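Side-chain contacts in tryptophan synthase alpha chain (Aquifex aeolicus, PDB 2EKC), which probably catalyses the aldol cleavage of indoleglycerol phosphate to indole and glyceraldehyde 3-phosphate, as the alpha subunit of a tryptophan synthase of two alpha and two beta chains: residues G2-S5 with D6-E10; I163-I166 with C167-A170; K196-E199 with E200-L204; K218-A221 with R222-G225. All coordinates share one frame; numbering follows the deposited sequence. Where two conformers were deposited one is given.

Contact 1: residues G2-S5 with D6-E10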
loop_
_atom_site.group_PDB
_atom_site.type_symbol
_atom_site.label_atom_id
_atom_site.label_comp_id
_atom_site.label_asym_id
_atom_site.label_seq_id
_atom_site.Cartn_x
_atom_site.Cartn_y
_atom_site.Cartn_z
ATOM N N GLY A 2 12.443 -7.844 -6.085
ATOM C CA GLY A 2 11.374 -8.822 -6.186
ATOM C C GLY A 2 10.149 -8.482 -7.012
ATOM O O GLY A 2 10.240 -7.867 -8.075
ATOM N N ARG A 3 8.991 -8.892 -6.505
ATOM C CA ARG A 3 7.721 -8.675 -7.189
ATOM C C ARG A 3 7.419 -7.215 -7.508
ATOM O O ARG A 3 6.785 -6.923 -8.517
ATOM C CB ARG A 3 6.563 -9.258 -6.370
ATOM C CG ARG A 3 6.576 -10.775 -6.207
ATOM C CD ARG A 3 5.208 -11.272 -5.734
ATOM N NE ARG A 3 5.139 -12.727 -5.634
ATOM C CZ ARG A 3 5.618 -13.434 -4.614
ATOM N NH1 ARG A 3 6.202 -12.818 -3.593
ATOM N NH2 ARG A 3 5.509 -14.758 -4.615
ATOM N N ILE A 4 7.855 -6.303 -6.647
ATOM C CA ILE A 4 7.596 -4.887 -6.878
ATOM C C ILE A 4 8.318 -4.405 -8.129
ATOM O O ILE A 4 7.705 -3.828 -9.026
ATOM C CB ILE A 4 8.036 -4.031 -5.670
ATOM C CG1 ILE A 4 7.197 -4.403 -4.444
ATOM C CG2 ILE A 4 7.875 -2.555 -5.993
ATOM C CD1 ILE A 4 7.606 -3.695 -3.175
ATOM N N SER A 5 9.625 -4.638 -8.188
ATOM C CA SER A 5 10.394 -4.229 -9.353
ATOM C C SER A 5 9.892 -4.925 -10.612
ATOM O O SER A 5 9.757 -4.289 -11.657
ATOM C CB SER A 5 11.875 -4.532 -9.146
ATOM O OG SER A 5 12.441 -3.592 -8.253
ATOM N N ASP A 6 9.613 -6.225 -10.519
ATOM C CA ASP A 6 9.117 -6.959 -11.681
ATOM C C ASP A 6 7.817 -6.336 -12.185
ATOM O O ASP A 6 7.631 -6.147 -13.386
ATOM C CB ASP A 6 8.846 -8.431 -11.351
ATOM C CG ASP A 6 10.103 -9.202 -10.976
ATOM O OD1 ASP A 6 11.210 -8.785 -11.365
ATOM O OD2 ASP A 6 9.971 -10.243 -10.299
ATOM N N LYS A 7 6.915 -6.018 -11.263
ATOM C CA LYS A 7 5.630 -5.438 -11.645
ATOM C C LYS A 7 5.759 -4.103 -12.365
ATOM O O LYS A 7 5.111 -3.881 -13.386
ATOM C CB LYS A 7 4.729 -5.269 -10.420
ATOM C CG LYS A 7 3.347 -4.705 -10.752
ATOM C CD LYS A 7 2.588 -5.591 -11.745
ATOM C CE LYS A 7 2.278 -6.958 -11.156
ATOM N NZ LYS A 7 1.532 -7.829 -12.112
ATOM N N PHE A 8 6.579 -3.203 -11.835
ATOM C CA PHE A 8 6.754 -1.900 -12.470
ATOM C C PHE A 8 7.424 -2.033 -13.837
ATOM O O PHE A 8 7.136 -1.271 -14.761
ATOM C CB PHE A 8 7.549 -0.962 -11.556
ATOM C CG PHE A 8 6.695 -0.253 -10.535
ATOM C CD1 PHE A 8 5.728 0.664 -10.942
ATOM C CD2 PHE A 8 6.842 -0.514 -9.176
ATOM C CE1 PHE A 8 4.918 1.316 -10.011
ATOM C CE2 PHE A 8 6.035 0.134 -8.231
ATOM C CZ PHE A 8 5.073 1.050 -8.652
ATOM N N THR A 9 8.314 -3.006 -13.973
ATOM C CA THR A 9 8.970 -3.224 -15.255
ATOM C C THR A 9 7.911 -3.721 -16.234
ATOM O O THR A 9 7.889 -3.337 -17.404
ATOM C CB THR A 9 10.098 -4.263 -15.121
ATOM O OG1 THR A 9 11.132 -3.715 -14.303
ATOM C CG2 THR A 9 10.669 -4.629 -16.488
ATOM N N GLU A 10 7.023 -4.575 -15.741
ATOM C CA GLU A 10 5.945 -5.112 -16.561
ATOM C C GLU A 10 4.996 -3.996 -16.995
ATOM O O GLU A 10 4.648 -3.883 -18.174
ATOM C CB GLU A 10 5.165 -6.178 -15.774
ATOM C CG GLU A 10 3.817 -6.548 -16.378
ATOM C CD GLU A 10 3.065 -7.580 -15.553
ATOM O OE1 GLU A 10 3.119 -7.509 -14.307
ATOM O OE2 GLU A 10 2.404 -8.457 -16.148
#

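Contact 2: residues I163-I166 with C167-A170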
loop_
_atom_site.group_PDB
_atom_site.type_symbol
_atom_site.label_atom_id
_atom_site.label_comp_id
_atom_site.label_asym_id
_atom_site.label_seq_id
_atom_site.Cartn_x
_atom_site.Cartn_y
_atom_site.Cartn_z
ATOM N N ILE A 163 14.494 13.937 0.374
ATOM C CA ILE A 163 14.238 13.167 -0.835
ATOM C C ILE A 163 15.387 12.219 -1.133
ATOM O O ILE A 163 15.166 11.070 -1.511
ATOM C CB ILE A 163 14.021 14.089 -2.058
ATOM C CG1 ILE A 163 12.656 14.771 -1.959
ATOM C CG2 ILE A 163 14.119 13.279 -3.351
ATOM C CD1 ILE A 163 12.331 15.662 -3.148
ATOM N N LYS A 164 16.620 12.690 -0.968
ATOM C CA LYS A 164 17.764 11.831 -1.234
ATOM C C LYS A 164 17.840 10.690 -0.224
ATOM O O LYS A 164 18.255 9.582 -0.562
ATOM C CB LYS A 164 19.068 12.629 -1.217
ATOM C CG LYS A 164 20.266 11.787 -1.623
ATOM C CD LYS A 164 21.486 12.644 -1.929
ATOM C CE LYS A 164 22.604 11.804 -2.536
ATOM N NZ LYS A 164 23.774 12.636 -2.937
ATOM N N LEU A 165 17.442 10.958 1.017
ATOM C CA LEU A 165 17.456 9.926 2.050
ATOM C C LEU A 165 16.352 8.908 1.765
ATOM O O LEU A 165 16.493 7.722 2.058
ATOM C CB LEU A 165 17.251 10.556 3.428
ATOM C CG LEU A 165 18.413 11.415 3.930
ATOM C CD1 LEU A 165 17.977 12.225 5.142
ATOM C CD2 LEU A 165 19.591 10.518 4.273
ATOM N N ILE A 166 15.253 9.385 1.195
ATOM C CA ILE A 166 14.130 8.521 0.842
ATOM C C ILE A 166 14.558 7.555 -0.270
ATOM O O ILE A 166 14.310 6.352 -0.193
ATOM C CB ILE A 166 12.923 9.363 0.355
ATOM C CG1 ILE A 166 12.309 10.121 1.531
ATOM C CG2 ILE A 166 11.885 8.471 -0.305
ATOM C CD1 ILE A 166 11.204 11.083 1.136
ATOM N N CYS A 167 15.212 8.087 -1.297
ATOM C CA CYS A 167 15.663 7.267 -2.421
ATOM C C CYS A 167 16.623 6.160 -1.985
ATOM O O CYS A 167 16.477 5.003 -2.384
ATOM C CB CYS A 167 16.343 8.151 -3.467
ATOM S SG CYS A 167 16.531 7.386 -5.112
ATOM N N GLU A 168 17.604 6.510 -1.161
ATOM C CA GLU A 168 18.567 5.520 -0.702
ATOM C C GLU A 168 17.933 4.532 0.274
ATOM O O GLU A 168 18.442 3.432 0.471
ATOM C CB GLU A 168 19.775 6.207 -0.056
ATOM C CG GLU A 168 19.448 7.092 1.126
ATOM C CD GLU A 168 20.693 7.713 1.738
ATOM O OE1 GLU A 168 21.383 8.487 1.035
ATOM O OE2 GLU A 168 20.981 7.423 2.922
ATOM N N ALA A 169 16.812 4.921 0.871
ATOM C CA ALA A 169 16.124 4.051 1.819
ATOM C C ALA A 169 15.168 3.082 1.129
ATOM O O ALA A 169 14.849 2.025 1.669
ATOM C CB ALA A 169 15.361 4.889 2.837
ATOM N N ALA A 170 14.711 3.445 -0.063
ATOM C CA ALA A 170 13.780 2.604 -0.804
ATOM C C ALA A 170 14.478 1.470 -1.547
ATOM O O ALA A 170 15.482 1.679 -2.228
ATOM C CB ALA A 170 12.982 3.454 -1.791
#

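Contact 3: residues K196-E199 with E200-L204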
loop_
_atom_site.group_PDB
_atom_site.type_symbol
_atom_site.label_atom_id
_atom_site.label_comp_id
_atom_site.label_asym_id
_atom_site.label_seq_id
_atom_site.Cartn_x
_atom_site.Cartn_y
_atom_site.Cartn_z
ATOM N N LYS A 196 4.914 19.038 -8.367
ATOM C CA LYS A 196 6.206 19.708 -8.403
ATOM C C LYS A 196 7.225 18.970 -7.538
ATOM O O LYS A 196 8.402 18.893 -7.883
ATOM C CB LYS A 196 6.071 21.155 -7.923
ATOM C CG LYS A 196 5.433 22.094 -8.947
ATOM C CD LYS A 196 6.343 22.283 -10.164
ATOM C CE LYS A 196 5.767 23.300 -11.136
ATOM N NZ LYS A 196 6.640 23.501 -12.328
ATOM N N LYS A 197 6.770 18.430 -6.415
ATOM C CA LYS A 197 7.664 17.704 -5.527
ATOM C C LYS A 197 8.166 16.442 -6.217
ATOM O O LYS A 197 9.338 16.081 -6.094
ATOM C CB LYS A 197 6.943 17.325 -4.234
ATOM C CG LYS A 197 7.826 16.609 -3.224
ATOM C CD LYS A 197 8.473 17.571 -2.244
ATOM C CE LYS A 197 9.399 18.553 -2.921
ATOM N NZ LYS A 197 9.886 19.595 -1.972
ATOM N N VAL A 198 7.280 15.771 -6.943
ATOM C CA VAL A 198 7.663 14.554 -7.641
ATOM C C VAL A 198 8.679 14.857 -8.733
ATOM O O VAL A 198 9.602 14.072 -8.968
ATOM C CB VAL A 198 6.442 13.851 -8.265
ATOM C CG1 VAL A 198 6.899 12.679 -9.123
ATOM C CG2 VAL A 198 5.512 13.355 -7.159
ATOM N N GLU A 199 8.514 15.996 -9.397
ATOM C CA GLU A 199 9.442 16.379 -10.449
ATOM C C GLU A 199 10.833 16.523 -9.834
ATOM O O GLU A 199 11.825 16.110 -10.434
ATOM C CB GLU A 199 8.980 17.681 -11.116
ATOM C CG GLU A 199 7.518 17.616 -11.564
ATOM C CD GLU A 199 7.103 18.759 -12.471
ATOM O OE1 GLU A 199 7.578 19.896 -12.267
ATOM O OE2 GLU A 199 6.282 18.517 -13.383
ATOM N N GLU A 200 10.905 17.103 -8.635
ATOM C CA GLU A 200 12.185 17.244 -7.939
ATOM C C GLU A 200 12.712 15.845 -7.671
ATOM O O GLU A 200 13.885 15.545 -7.899
ATOM C CB GLU A 200 12.009 17.955 -6.595
ATOM C CG GLU A 200 11.991 19.467 -6.654
ATOM C CD GLU A 200 12.037 20.089 -5.269
ATOM O OE1 GLU A 200 10.999 20.079 -4.576
ATOM O OE2 GLU A 200 13.118 20.577 -4.870
ATOM N N TYR A 201 11.822 14.996 -7.168
ATOM C CA TYR A 201 12.151 13.611 -6.855
ATOM C C TYR A 201 12.755 12.937 -8.086
ATOM O O TYR A 201 13.755 12.228 -7.982
ATOM C CB TYR A 201 10.882 12.875 -6.413
ATOM C CG TYR A 201 11.015 11.373 -6.277
ATOM C CD1 TYR A 201 11.489 10.791 -5.100
ATOM C CD2 TYR A 201 10.639 10.532 -7.321
ATOM C CE1 TYR A 201 11.576 9.398 -4.967
ATOM C CE2 TYR A 201 10.720 9.146 -7.200
ATOM C CZ TYR A 201 11.185 8.586 -6.025
ATOM O OH TYR A 201 11.232 7.216 -5.907
ATOM N N ARG A 202 12.148 13.169 -9.245
ATOM C CA ARG A 202 12.628 12.580 -10.496
ATOM C C ARG A 202 14.079 12.955 -10.752
ATOM O O ARG A 202 14.855 12.153 -11.270
ATOM C CB ARG A 202 11.783 13.056 -11.678
ATOM C CG ARG A 202 10.320 12.645 -11.625
ATOM C CD ARG A 202 10.170 11.141 -11.615
ATOM N NE ARG A 202 8.780 10.739 -11.818
ATOM C CZ ARG A 202 8.365 9.476 -11.814
ATOM N NH1 ARG A 202 9.233 8.493 -11.617
ATOM N NH2 ARG A 202 7.082 9.199 -11.999
ATOM N N GLU A 203 14.423 14.186 -10.393
ATOM C CA GLU A 203 15.770 14.718 -10.567
ATOM C C GLU A 203 16.785 13.972 -9.706
ATOM O O GLU A 203 17.945 13.813 -10.086
ATOM C CB GLU A 203 15.802 16.202 -10.168
ATOM C CG GLU A 203 14.907 17.123 -10.991
ATOM C CD GLU A 203 14.851 18.541 -10.432
ATOM O OE1 GLU A 203 15.924 19.129 -10.176
ATOM O OE2 GLU A 203 13.735 19.073 -10.252
ATOM N N LEU A 204 16.334 13.513 -8.543
ATOM C CA LEU A 204 17.206 12.841 -7.591
ATOM C C LEU A 204 17.014 11.343 -7.438
ATOM O O LEU A 204 17.847 10.679 -6.826
ATOM C CB LEU A 204 17.026 13.487 -6.218
ATOM C CG LEU A 204 17.376 14.971 -6.101
ATOM C CD1 LEU A 204 16.731 15.566 -4.857
ATOM C CD2 LEU A 204 18.888 15.125 -6.064
#

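Contact 4: residues K218-A221 with R222-G225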
loop_
_atom_site.group_PDB
_atom_site.type_symbol
_atom_site.label_atom_id
_atom_site.label_comp_id
_atom_site.label_asym_id
_atom_site.label_seq_id
_atom_site.Cartn_x
_atom_site.Cartn_y
_atom_site.Cartn_z
ATOM N N LYS A 218 -11.972 8.043 -11.686
ATOM C CA LYS A 218 -11.103 7.751 -12.817
ATOM C C LYS A 218 -10.278 8.981 -13.187
ATOM O O LYS A 218 -9.097 8.870 -13.517
ATOM C CB LYS A 218 -11.938 7.308 -14.015
ATOM C CG LYS A 218 -11.147 7.100 -15.292
ATOM C CD LYS A 218 -12.076 6.741 -16.433
ATOM C CE LYS A 218 -11.354 6.775 -17.768
ATOM N NZ LYS A 218 -12.291 6.484 -18.888
ATOM N N GLU A 219 -10.910 10.151 -13.126
ATOM C CA GLU A 219 -10.242 11.410 -13.445
ATOM C C GLU A 219 -9.042 11.631 -12.536
ATOM O O GLU A 219 -8.008 12.135 -12.973
ATOM C CB GLU A 219 -11.212 12.586 -13.288
ATOM C CG GLU A 219 -12.219 12.746 -14.423
ATOM C CD GLU A 219 -13.040 11.493 -14.676
ATOM O OE1 GLU A 219 -13.633 10.962 -13.711
ATOM O OE2 GLU A 219 -13.096 11.045 -15.843
ATOM N N HIS A 220 -9.192 11.262 -11.266
ATOM C CA HIS A 220 -8.118 11.424 -10.290
ATOM C C HIS A 220 -6.930 10.552 -10.677
ATOM O O HIS A 220 -5.783 10.999 -10.652
ATOM C CB HIS A 220 -8.594 11.023 -8.888
ATOM C CG HIS A 220 -9.805 11.765 -8.415
ATOM N ND1 HIS A 220 -10.389 11.524 -7.190
ATOM C CD2 HIS A 220 -10.546 12.737 -8.999
ATOM C CE1 HIS A 220 -11.437 12.314 -7.040
ATOM N NE2 HIS A 220 -11.554 13.060 -8.124
ATOM N N ALA A 221 -7.215 9.302 -11.027
ATOM C CA ALA A 221 -6.176 8.359 -11.422
ATOM C C ALA A 221 -5.426 8.876 -12.641
ATOM O O ALA A 221 -4.200 8.871 -12.674
ATOM C CB ALA A 221 -6.796 7.001 -11.727
ATOM N N ARG A 222 -6.177 9.320 -13.645
ATOM C CA ARG A 222 -5.592 9.852 -14.874
ATOM C C ARG A 222 -4.680 11.042 -14.574
ATOM O O ARG A 222 -3.553 11.103 -15.058
ATOM C CB ARG A 222 -6.713 10.271 -15.834
ATOM C CG ARG A 222 -6.220 10.943 -17.113
ATOM C CD ARG A 222 -5.357 10.008 -17.948
ATOM N NE ARG A 222 -6.133 8.931 -18.559
ATOM C CZ ARG A 222 -5.598 7.908 -19.217
ATOM N NH1 ARG A 222 -4.280 7.819 -19.352
ATOM N NH2 ARG A 222 -6.376 6.974 -19.742
ATOM N N GLU A 223 -5.169 11.979 -13.768
ATOM C CA GLU A 223 -4.394 13.164 -13.414
ATOM C C GLU A 223 -3.122 12.846 -12.627
ATOM O O GLU A 223 -2.037 13.311 -12.977
ATOM C CB GLU A 223 -5.262 14.138 -12.615
ATOM C CG GLU A 223 -6.498 14.601 -13.370
ATOM C CD GLU A 223 -7.351 15.569 -12.569
ATOM O OE1 GLU A 223 -7.832 15.185 -11.479
ATOM O OE2 GLU A 223 -7.541 16.713 -13.036
ATOM N N ILE A 224 -3.250 12.067 -11.558
ATOM C CA ILE A 224 -2.086 11.713 -10.752
ATOM C C ILE A 224 -1.152 10.802 -11.538
ATOM O O ILE A 224 0.069 10.953 -11.485
ATOM C CB ILE A 224 -2.500 10.998 -9.459
ATOM C CG1 ILE A 224 -3.378 11.930 -8.623
ATOM C CG2 ILE A 224 -1.260 10.582 -8.678
ATOM C CD1 ILE A 224 -3.990 11.278 -7.419
ATOM N N GLY A 225 -1.742 9.859 -12.265
ATOM C CA GLY A 225 -0.962 8.934 -13.062
ATOM C C GLY A 225 -0.178 9.622 -14.162
ATOM O O GLY A 225 0.744 9.034 -14.734
#

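Contact 1: residues G2-S5 with D6-E10
The Phe-8 ring receives Ile-4 at its edge: methyl CG2 of Ile-4 lies in the ring plane, 3.9 Å from CD2 of Phe-8, and the two side chains run alongside each other one turn apart. The carbonyl of Ile-4 also comes close, its O 3.4 Å from Phe-8 CD2 at an oblique slant. In Ile-4, chi1 -64° sets CG1 beside the backbone N and leaves CG2 anti to it, facing the ring edge. Gly-2 O stands over the face of the other flat group, the Asp-6 carboxylate, 3.2 Å from CG; Asp-6 N donates to Gly-2 O at 3.0 Å. Further on, Ser-5 O takes two donors from Thr-9, its N and its OG1, each at 3.0 Å; they arrive from opposite faces of the carbonyl plane, the hydroxyl 37° out of it. Arg-3 leads away from this turn, to Pro-93 O and a salt bridge with Asp-124. Gly-2 is the N-cap of helix 3-14, and the buried Ile-4 lies about 10 Å from the side chain of Glu-49, a predicted proton acceptor. Two bonds thus grip Ser-5 O, the one from OG1 fixing the Thr-9 rotation; the helix start may favour the Asp-6 charge, while Gly-2 O would oppose it.

Contact 2: residues I163-I166 with C167-A170
Cys-167 leans its CB against Ile-163 O at 3.7 Å while its N donates to the same oxygen at 3.0 Å. Its SG stands anti to the backbone N (chi1 -163°), from where it forms a disulfide with Cys-205, so this turn is covalently tied to the chain just past helix 192-204. Glu-168 follows with CG wedged between its own N and carbonyl carbon, chi1 59°. That places CG over the preceding turn, 3.2 Å from both Lys-164 O and Leu-165 O, and brings the extended carboxylate alongside Leu-165, whose CD2 is 3.7 Å from Glu-168 OE2. The Lys-164 ammonium does not close on this carboxylate: NZ stays 6.2 Å from Glu-168 OE1. Ala-169 turns its methyl back onto Leu-165 O, CB to O 3.1 Å, and its N makes only weak bonds, to Leu-165 O and to Ile-166 O. At Ala-170 the backbone leaves helical angles, yet its N still reaches Ile-166 O at 2.9 Å. On the inner side Ile-166, Ala-169 and Ala-170 pack on Phe-150 and Pro-152 of strand 149-154. This is the last, C-terminal turn of the helix in a beta-alpha-beta unit of a TIM barrel, linking strands 149-154 and 174-177.

Contact 3: residues K196-E199 with E200-L204
Lys-196 meets Glu-200 through its backbone: its O takes Glu-200 N at 3.2 Å and has the Glu-200 CG alongside at 3.8 Å. The lysine chain itself swings away and makes a long ion pair with Glu-199. Lys-197 leaves with CG anti to its backbone N (chi1 -178°), then bends at the next two bonds, and this curl carries its ammonium back across the extended Glu-200. NZ of Lys-197 forms a salt bridge to Glu-200 OE1, although the exact position of that oxygen is uncertain; NZ also donates to Ser-158 O, and the other carboxylate oxygen of Glu-200 pairs with Arg-160. The helix, 192-204, is one of those on the outside of the TIM barrel, and Val-198 belongs to its inward face, resting on Val-209 of strand 209-212. Its carbonyl serves the next turn, accepting Arg-202 N at 2.7 Å, with Arg-202 CG close by at 3.1 Å and Tyr-201 CB also at 3.1 Å. The Val-198 O lies near the plane of the Tyr-201 ring, at its edge; the phenol beyond is held by Lys-207 and Thr-174. Methyl CG1 of Val-198 runs beside Arg-202, 3.8 Å from NE and oblique to the guanidinium, which goes on to Asp-229 and Phe-227. Glu-199, paired with Lys-195, offers its O to Glu-203 N, and Glu-203 CG folds down to 3.3 Å from that oxygen.

Contact 4: residues K218-A221 with R222-G225
Ile-224 packs back onto the His-220 carbonyl, on the side of the turn that faces the rest of the protein: Ile-224 CG1 stands 3.3 Å from His-220 O, with its terminal CD1 at 3.7 Å from the same atom. The torsion responsible sets CG1 beside the backbone N (chi1 -61°), directing that branch down the helix toward the earlier residues. Ile-224 N donates to this carbonyl as well, an almost straight bond of 2.9 Å with 174° at the hydrogen. Next to it the buried Ala-221 gives its O to Gly-225 N at 2.7 Å, and its methyl looks the other way, onto Leu-260 near the C terminus. Helix 218-225 is the crossover between strands 209-212 and 230-233, the last two of the eight-stranded parallel barrel, so the chain passes from one to its neighbour through a beta-alpha-beta unit. Both Ile-224 and His-220 touch Val-215 in the loop leading into it, and the imidazole is held through ND1 by Ser-216 N.

Glu-219, Arg-222 and Glu-223 make up the solvent-exposed side. Even here Glu-223 keeps close to the backbone: its chain lies along the Glu-219 carbonyl, with CG 2.9 Å and OE1 3.4 Å from Glu-219 O, the two oxygens not hydrogen-bonded. That OE1 also comes obliquely toward the His-220 ring without bonding, 4.4 Å from His-220 CD2. Arg-222, modelled in two conformers, bends away, and in the one described it reaches Arg-261 O, while the Lys-218 ammonium makes a weak, long ion pair with Glu-258.

In the fold
Following the chain from the N terminus, the four contacts come strictly in series: each is one short run of helix, so none closes a long loop, and none nests in or crosses another. Contact 1 opens the chain on helix 3-14, ahead of the first barrel strand. Contact 2 ends the helix after strand 149-154, and contact 3 lies on the helix after strand 174-177. These two are the pair that meets, with centres about 12 Å apart: Ile-163 CG2 touches Leu-204 CD1 at 3.8 Å, joining neighbouring outer helices. Contact 4 comes last, before strand 230-233, with its nearest atoms about 7 Å from contact 3.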